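Local coordinates for protein phage terminase large subunit (Thermus phage P7426, PDB 7KS4) that probably acts as the ATP-driven motor that packages viral DNA into empty capsids and as the endonuclease that cuts the genome, this chain being its N-terminal ATPase domain, at residues 10-21 and 50-58; 79-90 and 101-110. All coordinates share one frame; numbering follows the deposited sequence.

Contact 1 (10-21 and 50-58); sequences RPSDKFFELLGY and EAASVEAVF
The Phe-58 ring lies with one face against Pro-11, whose N sits over the ring centre and whose CB makes a CH-pi contact 3.9 Å from the centroid. An edge of the same ring, led by CD1, points at the face of Phe-15. This is a T-shaped pair, with centroids 5.0 Å apart and planes at 86°. Val-57 CG1 approaches Phe-15 at its edge. The Tyr-21 ring takes Val-54 CG2 over its centre, 3.5 Å from the centroid and close to the ring normal. The other branch, Val-54 CG1, meets Leu-19 CD1 at 3.6 Å and the edge of Phe-16. With CG1 anti to the backbone N (chi1 172°), this branch faces Leu-19 and Phe-16, and CG2 is left over the Tyr-21 ring.

The charged end is less certain. Arg-10 NH1 is modelled 2.4 Å from Glu-55 OE1. This is very short and Arg-10 is poorly ordered, so the pairing is doubtful. Glu-55 is also held by Arg-38 and by His-31. His-31 is also hydrogen-bonded to the Tyr-21 hydroxyl.

Ser-12 is the N-cap of helix 13-19, its OG accepting from Phe-15 N, and Gly-20 closes the helix in a Schellman motif. Tyr-21 follows and belongs to the ADP pocket together with Glu-50. Helix 13-19 crosses helix 48-62 at 107° between the short segments. Helix 48-62 is the one that follows the P-loop. Ala-52 packs on strands 150-153 and 178-183, and Ala-56 on strand 150-153, while helices 25-32 and 75-92 flank the contact.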
# COMPACT_ATOMS: atom_id res chain seq x y z
N ARG A 10 1.91 9.23 -11.67
CA ARG A 10 0.71 9.12 -10.86
C ARG A 10 -0.44 8.58 -11.71
O ARG A 10 -0.69 9.11 -12.80
CB ARG A 10 0.28 10.47 -10.25
CG ARG A 10 1.23 11.15 -9.23
CD ARG A 10 2.18 10.19 -8.50
NE ARG A 10 1.48 9.03 -7.94
CZ ARG A 10 2.08 7.93 -7.49
NH1 ARG A 10 1.36 6.94 -7.01
NH2 ARG A 10 3.40 7.82 -7.54
N PRO A 11 -1.17 7.57 -11.24
CA PRO A 11 -2.36 7.14 -11.99
C PRO A 11 -3.37 8.28 -12.10
O PRO A 11 -3.56 9.06 -11.16
CB PRO A 11 -2.91 5.97 -11.15
CG PRO A 11 -2.34 6.18 -9.77
CD PRO A 11 -0.99 6.80 -10.00
N SER A 12 -3.98 8.36 -13.27
CA SER A 12 -4.89 9.43 -13.67
C SER A 12 -6.35 9.00 -13.50
O SER A 12 -6.67 7.83 -13.32
CB SER A 12 -4.63 9.81 -15.14
OG SER A 12 -4.82 8.69 -16.00
N ASP A 13 -7.25 9.99 -13.59
CA ASP A 13 -8.68 9.68 -13.64
C ASP A 13 -8.99 8.71 -14.78
O ASP A 13 -9.81 7.81 -14.63
CB ASP A 13 -9.49 10.96 -13.80
CG ASP A 13 -9.46 11.84 -12.55
OD1 ASP A 13 -9.22 11.30 -11.45
OD2 ASP A 13 -9.66 13.06 -12.68
N LYS A 14 -8.34 8.90 -15.93
CA LYS A 14 -8.53 7.97 -17.04
C LYS A 14 -8.09 6.56 -16.65
O LYS A 14 -8.77 5.58 -16.99
CB LYS A 14 -7.75 8.45 -18.26
CG LYS A 14 -8.03 9.89 -18.66
CD LYS A 14 -8.69 10.00 -20.02
CE LYS A 14 -7.66 10.08 -21.14
NZ LYS A 14 -8.32 10.07 -22.47
N PHE A 15 -6.98 6.44 -15.94
CA PHE A 15 -6.55 5.11 -15.51
C PHE A 15 -7.51 4.53 -14.48
O PHE A 15 -7.83 3.34 -14.53
CB PHE A 15 -5.13 5.16 -14.96
CG PHE A 15 -4.50 3.81 -14.81
CD1 PHE A 15 -3.85 3.21 -15.89
CD2 PHE A 15 -4.56 3.12 -13.61
CE1 PHE A 15 -3.28 1.96 -15.76
CE2 PHE A 15 -3.99 1.87 -13.48
CZ PHE A 15 -3.35 1.29 -14.56
N PHE A 16 -7.96 5.34 -13.52
CA PHE A 16 -8.97 4.87 -12.57
C PHE A 16 -10.20 4.35 -13.30
O PHE A 16 -10.74 3.28 -12.96
CB PHE A 16 -9.39 6.00 -11.63
CG PHE A 16 -8.30 6.50 -10.72
CD1 PHE A 16 -7.24 5.68 -10.35
CD2 PHE A 16 -8.35 7.80 -10.23
CE1 PHE A 16 -6.25 6.16 -9.50
CE2 PHE A 16 -7.36 8.27 -9.38
CZ PHE A 16 -6.31 7.45 -9.02
N GLU A 17 -10.67 5.10 -14.29
CA GLU A 17 -11.85 4.69 -15.05
C GLU A 17 -11.63 3.35 -15.73
O GLU A 17 -12.55 2.52 -15.78
CB GLU A 17 -12.18 5.78 -16.07
CG GLU A 17 -13.49 5.60 -16.78
CD GLU A 17 -14.69 6.08 -15.98
OE1 GLU A 17 -14.59 6.15 -14.73
OE2 GLU A 17 -15.72 6.41 -16.60
N LEU A 18 -10.44 3.12 -16.28
CA LEU A 18 -10.12 1.79 -16.81
C LEU A 18 -10.25 0.72 -15.73
O LEU A 18 -10.74 -0.38 -15.98
CB LEU A 18 -8.71 1.77 -17.41
CG LEU A 18 -8.49 2.48 -18.75
CD1 LEU A 18 -7.01 2.47 -19.13
CD2 LEU A 18 -9.32 1.81 -19.84
N LEU A 19 -9.82 1.03 -14.51
CA LEU A 19 -9.87 0.03 -13.46
C LEU A 19 -11.26 -0.21 -12.90
O LEU A 19 -11.44 -1.15 -12.12
CB LEU A 19 -8.94 0.43 -12.31
CG LEU A 19 -7.47 0.05 -12.49
CD1 LEU A 19 -6.66 0.65 -11.35
CD2 LEU A 19 -7.31 -1.45 -12.54
N GLY A 20 -12.25 0.60 -13.27
CA GLY A 20 -13.52 0.53 -12.57
C GLY A 20 -13.41 1.02 -11.15
O GLY A 20 -14.15 0.57 -10.28
N TYR A 21 -12.49 1.95 -10.90
CA TYR A 21 -12.13 2.39 -9.56
C TYR A 21 -12.55 3.83 -9.37
O TYR A 21 -12.23 4.69 -10.19
CB TYR A 21 -10.62 2.23 -9.37
CG TYR A 21 -10.03 2.74 -8.07
CD1 TYR A 21 -10.44 2.24 -6.84
CD2 TYR A 21 -9.02 3.70 -8.08
CE1 TYR A 21 -9.88 2.69 -5.65
CE2 TYR A 21 -8.44 4.15 -6.90
CZ TYR A 21 -8.88 3.65 -5.69
OH TYR A 21 -8.32 4.09 -4.51
N GLU A 50 -7.58 -1.41 -1.24
CA GLU A 50 -7.94 -1.09 -2.61
C GLU A 50 -6.97 -0.08 -3.21
O GLU A 50 -6.49 -0.24 -4.34
CB GLU A 50 -9.37 -0.56 -2.68
CG GLU A 50 -9.97 -0.62 -4.07
CD GLU A 50 -10.26 -2.04 -4.52
OE1 GLU A 50 -10.14 -2.96 -3.68
OE2 GLU A 50 -10.60 -2.23 -5.70
N ALA A 51 -6.68 0.99 -2.46
CA ALA A 51 -5.80 2.03 -2.95
C ALA A 51 -4.40 1.49 -3.22
O ALA A 51 -3.78 1.82 -4.23
CB ALA A 51 -5.74 3.18 -1.95
N ALA A 52 -3.90 0.65 -2.32
CA ALA A 52 -2.58 0.06 -2.54
C ALA A 52 -2.58 -0.82 -3.79
O ALA A 52 -1.62 -0.81 -4.56
CB ALA A 52 -2.15 -0.75 -1.32
N SER A 53 -3.65 -1.59 -4.00
CA SER A 53 -3.70 -2.46 -5.17
C SER A 53 -3.69 -1.64 -6.45
O SER A 53 -3.01 -2.00 -7.43
CB SER A 53 -4.92 -3.37 -5.11
OG SER A 53 -6.12 -2.69 -5.45
N VAL A 54 -4.41 -0.52 -6.47
CA VAL A 54 -4.42 0.35 -7.65
C VAL A 54 -3.03 0.87 -7.94
O VAL A 54 -2.62 0.96 -9.10
CB VAL A 54 -5.43 1.49 -7.46
CG1 VAL A 54 -5.32 2.51 -8.60
CG2 VAL A 54 -6.84 0.92 -7.39
N GLU A 55 -2.29 1.27 -6.90
CA GLU A 55 -0.93 1.76 -7.09
C GLU A 55 -0.05 0.70 -7.75
O GLU A 55 0.70 0.99 -8.68
CB GLU A 55 -0.32 2.18 -5.75
CG GLU A 55 -0.97 3.42 -5.14
CD GLU A 55 -0.42 4.71 -5.71
OE1 GLU A 55 0.74 4.72 -6.18
OE2 GLU A 55 -1.15 5.73 -5.70
N ALA A 56 -0.15 -0.55 -7.28
CA ALA A 56 0.64 -1.63 -7.86
C ALA A 56 0.27 -1.89 -9.31
O ALA A 56 1.14 -2.05 -10.17
CB ALA A 56 0.46 -2.90 -7.03
N VAL A 57 -1.03 -1.93 -9.62
CA VAL A 57 -1.47 -2.16 -11.00
C VAL A 57 -0.87 -1.11 -11.92
O VAL A 57 -0.34 -1.42 -12.99
CB VAL A 57 -3.00 -2.16 -11.10
CG1 VAL A 57 -3.42 -2.31 -12.56
CG2 VAL A 57 -3.61 -3.28 -10.27
N PHE A 58 -0.96 0.16 -11.52
CA PHE A 58 -0.44 1.24 -12.35
C PHE A 58 1.05 1.04 -12.64
O PHE A 58 1.49 1.13 -13.79
CB PHE A 58 -0.69 2.58 -11.67
CG PHE A 58 -0.21 3.75 -12.46
CD1 PHE A 58 -0.89 4.15 -13.60
CD2 PHE A 58 0.93 4.44 -12.08
CE1 PHE A 58 -0.45 5.22 -14.35
CE2 PHE A 58 1.37 5.52 -12.83
CZ PHE A 58 0.68 5.90 -13.96

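Contact 2 (79-90 and 101-110); sequences EIIFGRVVEKVE and VQLQRRRLRL. With SO4 (sulfate ion), chain C.
Phe-82 presses its ring against the backbone of a bulged hairpin as much as against side chains. Its CZ comes to 3.3 Å from Leu-108 C, and Leu-110 N lies at the ring edge. Leu-108 CB stands over the ring centre in a CH-pi contact, 4.1 Å from the centroid. Phe-82 CG, anti to the backbone N (chi1 -177°), carries the ring from helix to hairpin.

Further along, Leu-110 CD2 meets Val-85 CG1 at 3.8 Å and the tip of Val-89. Val-86 and Leu-103 cross at about a right angle, Val-86 CG1 3.7 Å from Leu-103 CD2. Val-89 packs on Val-101. Leu-103 CD2 also lies over the centre of the Arg-105 guanidinium. At the guanidinium edge a water accepts from Arg-105 NH1 and donates to Gly-83 O. Glu-90 CG packs on Val-101 CG1, and its carboxylate probably feels Arg-105 by charge alone.

At the turn, a sulfate, probably from crystallisation, accepts a bond from Arg-107 NE and a weak one from Arg-106 N.

The type I turn from Arg-105 to Leu-108, with Leu-108 and Arg-109 paired to Gln-104 in a G1 bulge, is a classic hairpin connection, here at the sheet edge of a P-loop ATPase.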
# COMPACT_ATOMS: atom_id res chain seq x y z
N GLU A 79 -1.91 -11.97 0.96
CA GLU A 79 -2.76 -12.46 -0.13
C GLU A 79 -3.90 -11.50 -0.45
O GLU A 79 -4.43 -11.55 -1.56
CB GLU A 79 -3.34 -13.83 0.22
CG GLU A 79 -2.35 -14.98 0.12
CD GLU A 79 -2.88 -16.26 0.75
OE1 GLU A 79 -4.12 -16.41 0.86
OE2 GLU A 79 -2.05 -17.12 1.15
N ILE A 80 -4.29 -10.66 0.50
CA ILE A 80 -5.43 -9.77 0.27
C ILE A 80 -5.10 -8.79 -0.84
O ILE A 80 -5.76 -8.76 -1.89
CB ILE A 80 -5.83 -9.05 1.56
CG1 ILE A 80 -6.28 -10.07 2.61
CG2 ILE A 80 -6.96 -8.05 1.29
CD1 ILE A 80 -6.52 -9.49 3.98
N ILE A 81 -4.08 -7.96 -0.64
CA ILE A 81 -3.71 -7.00 -1.67
C ILE A 81 -3.21 -7.73 -2.91
O ILE A 81 -3.57 -7.37 -4.04
CB ILE A 81 -2.67 -6.00 -1.13
CG1 ILE A 81 -3.33 -5.08 -0.10
CG2 ILE A 81 -2.05 -5.18 -2.26
CD1 ILE A 81 -2.36 -4.16 0.63
N PHE A 82 -2.39 -8.77 -2.73
CA PHE A 82 -1.88 -9.50 -3.88
C PHE A 82 -3.02 -10.01 -4.76
O PHE A 82 -2.99 -9.87 -5.98
CB PHE A 82 -1.00 -10.67 -3.44
CG PHE A 82 -0.38 -11.41 -4.60
CD1 PHE A 82 -0.98 -12.56 -5.10
CD2 PHE A 82 0.77 -10.94 -5.20
CE1 PHE A 82 -0.42 -13.24 -6.17
CE2 PHE A 82 1.33 -11.61 -6.27
CZ PHE A 82 0.73 -12.76 -6.76
N GLY A 83 -4.04 -10.61 -4.14
CA GLY A 83 -5.15 -11.16 -4.91
C GLY A 83 -5.92 -10.08 -5.65
O GLY A 83 -6.41 -10.31 -6.76
N ARG A 84 -6.05 -8.91 -5.05
CA ARG A 84 -6.75 -7.82 -5.72
C ARG A 84 -5.93 -7.28 -6.89
O ARG A 84 -6.49 -6.92 -7.93
CB ARG A 84 -7.06 -6.71 -4.73
CG ARG A 84 -8.00 -7.16 -3.65
CD ARG A 84 -8.31 -6.05 -2.71
NE ARG A 84 -9.06 -6.53 -1.56
CZ ARG A 84 -9.86 -5.78 -0.83
NH1 ARG A 84 -10.03 -4.50 -1.15
NH2 ARG A 84 -10.51 -6.30 0.20
N VAL A 85 -4.61 -7.22 -6.73
CA VAL A 85 -3.76 -6.81 -7.85
C VAL A 85 -3.91 -7.80 -9.00
O VAL A 85 -4.02 -7.41 -10.17
CB VAL A 85 -2.30 -6.68 -7.40
CG1 VAL A 85 -1.39 -6.37 -8.58
CG2 VAL A 85 -2.16 -5.58 -6.34
N VAL A 86 -3.93 -9.10 -8.68
CA VAL A 86 -4.09 -10.13 -9.71
C VAL A 86 -5.36 -9.88 -10.53
O VAL A 86 -5.30 -9.77 -11.76
CB VAL A 86 -4.11 -11.53 -9.08
CG1 VAL A 86 -4.48 -12.59 -10.12
CG2 VAL A 86 -2.75 -11.85 -8.47
N GLU A 87 -6.52 -9.81 -9.86
CA GLU A 87 -7.77 -9.61 -10.59
C GLU A 87 -7.67 -8.40 -11.51
O GLU A 87 -8.03 -8.46 -12.70
CB GLU A 87 -8.95 -9.43 -9.62
CG GLU A 87 -10.33 -9.39 -10.31
CD GLU A 87 -10.67 -8.04 -10.92
OE1 GLU A 87 -10.24 -7.00 -10.37
OE2 GLU A 87 -11.39 -8.00 -11.96
N LYS A 88 -7.19 -7.27 -10.97
CA LYS A 88 -7.14 -6.04 -11.75
C LYS A 88 -6.17 -6.15 -12.91
O LYS A 88 -6.46 -5.68 -14.02
CB LYS A 88 -6.75 -4.87 -10.84
CG LYS A 88 -7.77 -4.59 -9.75
CD LYS A 88 -7.31 -3.45 -8.83
CE LYS A 88 -8.48 -2.89 -8.04
NZ LYS A 88 -9.26 -3.96 -7.37
N VAL A 89 -5.00 -6.75 -12.68
CA VAL A 89 -3.99 -6.88 -13.72
C VAL A 89 -4.48 -7.81 -14.82
O VAL A 89 -4.30 -7.53 -16.01
CB VAL A 89 -2.66 -7.36 -13.11
CG1 VAL A 89 -1.72 -7.92 -14.18
CG2 VAL A 89 -1.97 -6.22 -12.36
N GLU A 90 -5.07 -8.94 -14.45
CA GLU A 90 -5.54 -9.88 -15.47
C GLU A 90 -6.67 -9.29 -16.29
O GLU A 90 -6.77 -9.57 -17.49
CB GLU A 90 -5.94 -11.20 -14.81
CG GLU A 90 -4.73 -12.05 -14.46
CD GLU A 90 -5.07 -13.34 -13.75
OE1 GLU A 90 -6.25 -13.57 -13.43
OE2 GLU A 90 -4.14 -14.14 -13.52
N VAL A 101 -0.09 -11.70 -19.08
CA VAL A 101 0.04 -11.88 -17.64
C VAL A 101 0.38 -13.33 -17.35
O VAL A 101 -0.21 -14.25 -17.92
CB VAL A 101 -1.25 -11.46 -16.92
CG1 VAL A 101 -1.11 -11.66 -15.41
CG2 VAL A 101 -1.61 -10.02 -17.26
N GLN A 102 1.32 -13.54 -16.43
CA GLN A 102 1.70 -14.87 -15.97
C GLN A 102 1.62 -14.88 -14.45
O GLN A 102 2.15 -13.98 -13.79
CB GLN A 102 3.11 -15.24 -16.44
CG GLN A 102 3.49 -16.69 -16.20
CD GLN A 102 4.95 -16.95 -16.50
OE1 GLN A 102 5.65 -16.11 -17.07
NE2 GLN A 102 5.43 -18.13 -16.11
N LEU A 103 0.95 -15.89 -13.90
CA LEU A 103 0.64 -15.94 -12.48
C LEU A 103 1.15 -17.24 -11.88
O LEU A 103 1.03 -18.31 -12.48
CB LEU A 103 -0.88 -15.83 -12.25
CG LEU A 103 -1.38 -16.00 -10.82
CD1 LEU A 103 -0.71 -15.01 -9.86
CD2 LEU A 103 -2.88 -15.82 -10.80
N GLN A 104 1.72 -17.13 -10.68
CA GLN A 104 2.10 -18.28 -9.87
C GLN A 104 1.45 -18.06 -8.51
O GLN A 104 2.05 -17.46 -7.62
CB GLN A 104 3.61 -18.40 -9.78
CG GLN A 104 4.29 -18.54 -11.13
CD GLN A 104 5.79 -18.39 -11.05
OE1 GLN A 104 6.35 -18.19 -9.97
NE2 GLN A 104 6.46 -18.48 -12.20
N ARG A 105 0.19 -18.51 -8.38
CA ARG A 105 -0.57 -18.20 -7.17
C ARG A 105 0.10 -18.76 -5.93
O ARG A 105 0.14 -18.10 -4.89
CB ARG A 105 -2.00 -18.74 -7.29
CG ARG A 105 -2.96 -17.81 -8.02
CD ARG A 105 -4.41 -18.25 -7.91
NE ARG A 105 -5.23 -17.74 -9.01
CZ ARG A 105 -5.80 -16.53 -9.05
NH1 ARG A 105 -5.65 -15.68 -8.04
NH2 ARG A 105 -6.51 -16.18 -10.11
N ARG A 106 0.65 -19.97 -6.03
CA ARG A 106 1.27 -20.60 -4.87
C ARG A 106 2.45 -19.77 -4.36
O ARG A 106 2.61 -19.58 -3.15
CB ARG A 106 1.70 -22.02 -5.21
CG ARG A 106 0.57 -22.90 -5.75
CD ARG A 106 0.93 -24.38 -5.74
NE ARG A 106 1.72 -24.79 -6.90
CZ ARG A 106 1.21 -25.19 -8.06
NH1 ARG A 106 -0.10 -25.25 -8.24
NH2 ARG A 106 2.02 -25.54 -9.05
N ARG A 107 3.26 -19.25 -5.28
CA ARG A 107 4.44 -18.47 -4.91
C ARG A 107 4.16 -16.97 -4.81
O ARG A 107 5.11 -16.19 -4.67
CB ARG A 107 5.56 -18.72 -5.92
CG ARG A 107 6.19 -20.09 -5.80
CD ARG A 107 7.36 -20.26 -6.76
NE ARG A 107 6.91 -20.62 -8.10
CZ ARG A 107 7.73 -20.93 -9.10
NH1 ARG A 107 9.04 -20.94 -8.91
NH2 ARG A 107 7.23 -21.25 -10.29
N LEU A 108 2.89 -16.57 -4.86
CA LEU A 108 2.51 -15.15 -4.83
C LEU A 108 3.42 -14.33 -5.74
O LEU A 108 4.06 -13.36 -5.33
CB LEU A 108 2.53 -14.60 -3.41
CG LEU A 108 1.58 -15.22 -2.38
CD1 LEU A 108 1.70 -14.47 -1.07
CD2 LEU A 108 0.13 -15.24 -2.86
N ARG A 109 3.47 -14.74 -7.01
CA ARG A 109 4.32 -14.10 -8.00
C ARG A 109 3.47 -13.77 -9.22
O ARG A 109 2.86 -14.66 -9.83
CB ARG A 109 5.49 -15.00 -8.39
CG ARG A 109 6.64 -14.25 -9.06
CD ARG A 109 7.67 -15.20 -9.62
NE ARG A 109 8.80 -14.49 -10.22
CZ ARG A 109 9.63 -15.02 -11.12
NH1 ARG A 109 9.46 -16.27 -11.53
NH2 ARG A 109 10.62 -14.28 -11.61
N LEU A 110 3.43 -12.49 -9.58
CA LEU A 110 2.67 -12.00 -10.71
C LEU A 110 3.62 -11.32 -11.68
O LEU A 110 4.41 -10.45 -11.28
CB LEU A 110 1.58 -11.03 -10.24
CG LEU A 110 0.70 -10.38 -11.31
CD1 LEU A 110 -0.16 -11.41 -12.03
CD2 LEU A 110 -0.17 -9.30 -10.67
S SO4 C . 3.24 -22.02 -8.60
O1 SO4 C . 3.35 -23.18 -7.72
O2 SO4 C . 2.85 -22.45 -9.94
O3 SO4 C . 2.24 -21.10 -8.07
O4 SO4 C . 4.55 -21.37 -8.67
O HOH W 1 -6.97 -13.15 -7.41

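Overall arrangement
From the N terminus, contact 1 comes first. It brings 50-58 back against 10-21 and closes a loop holding helix 25-32, strand 37-42 and the P-loop. Contact 2 opens only after that loop has ended. It joins 79-90 to 101-110 across a short connection, so the two are in series and neither nests nor crosses. They meet between helices 48-62 and 75-92. Glu-50 of contact 1 forms salt bridges with Arg-84 and Lys-88 of contact 2, and Val-57 and Ser-53 pack on Lys-88. Glu-50 and Arg-84 both bind ADP. Together the contacts link the N-terminal helix, the helix after the P-loop and the sheet-edge hairpin.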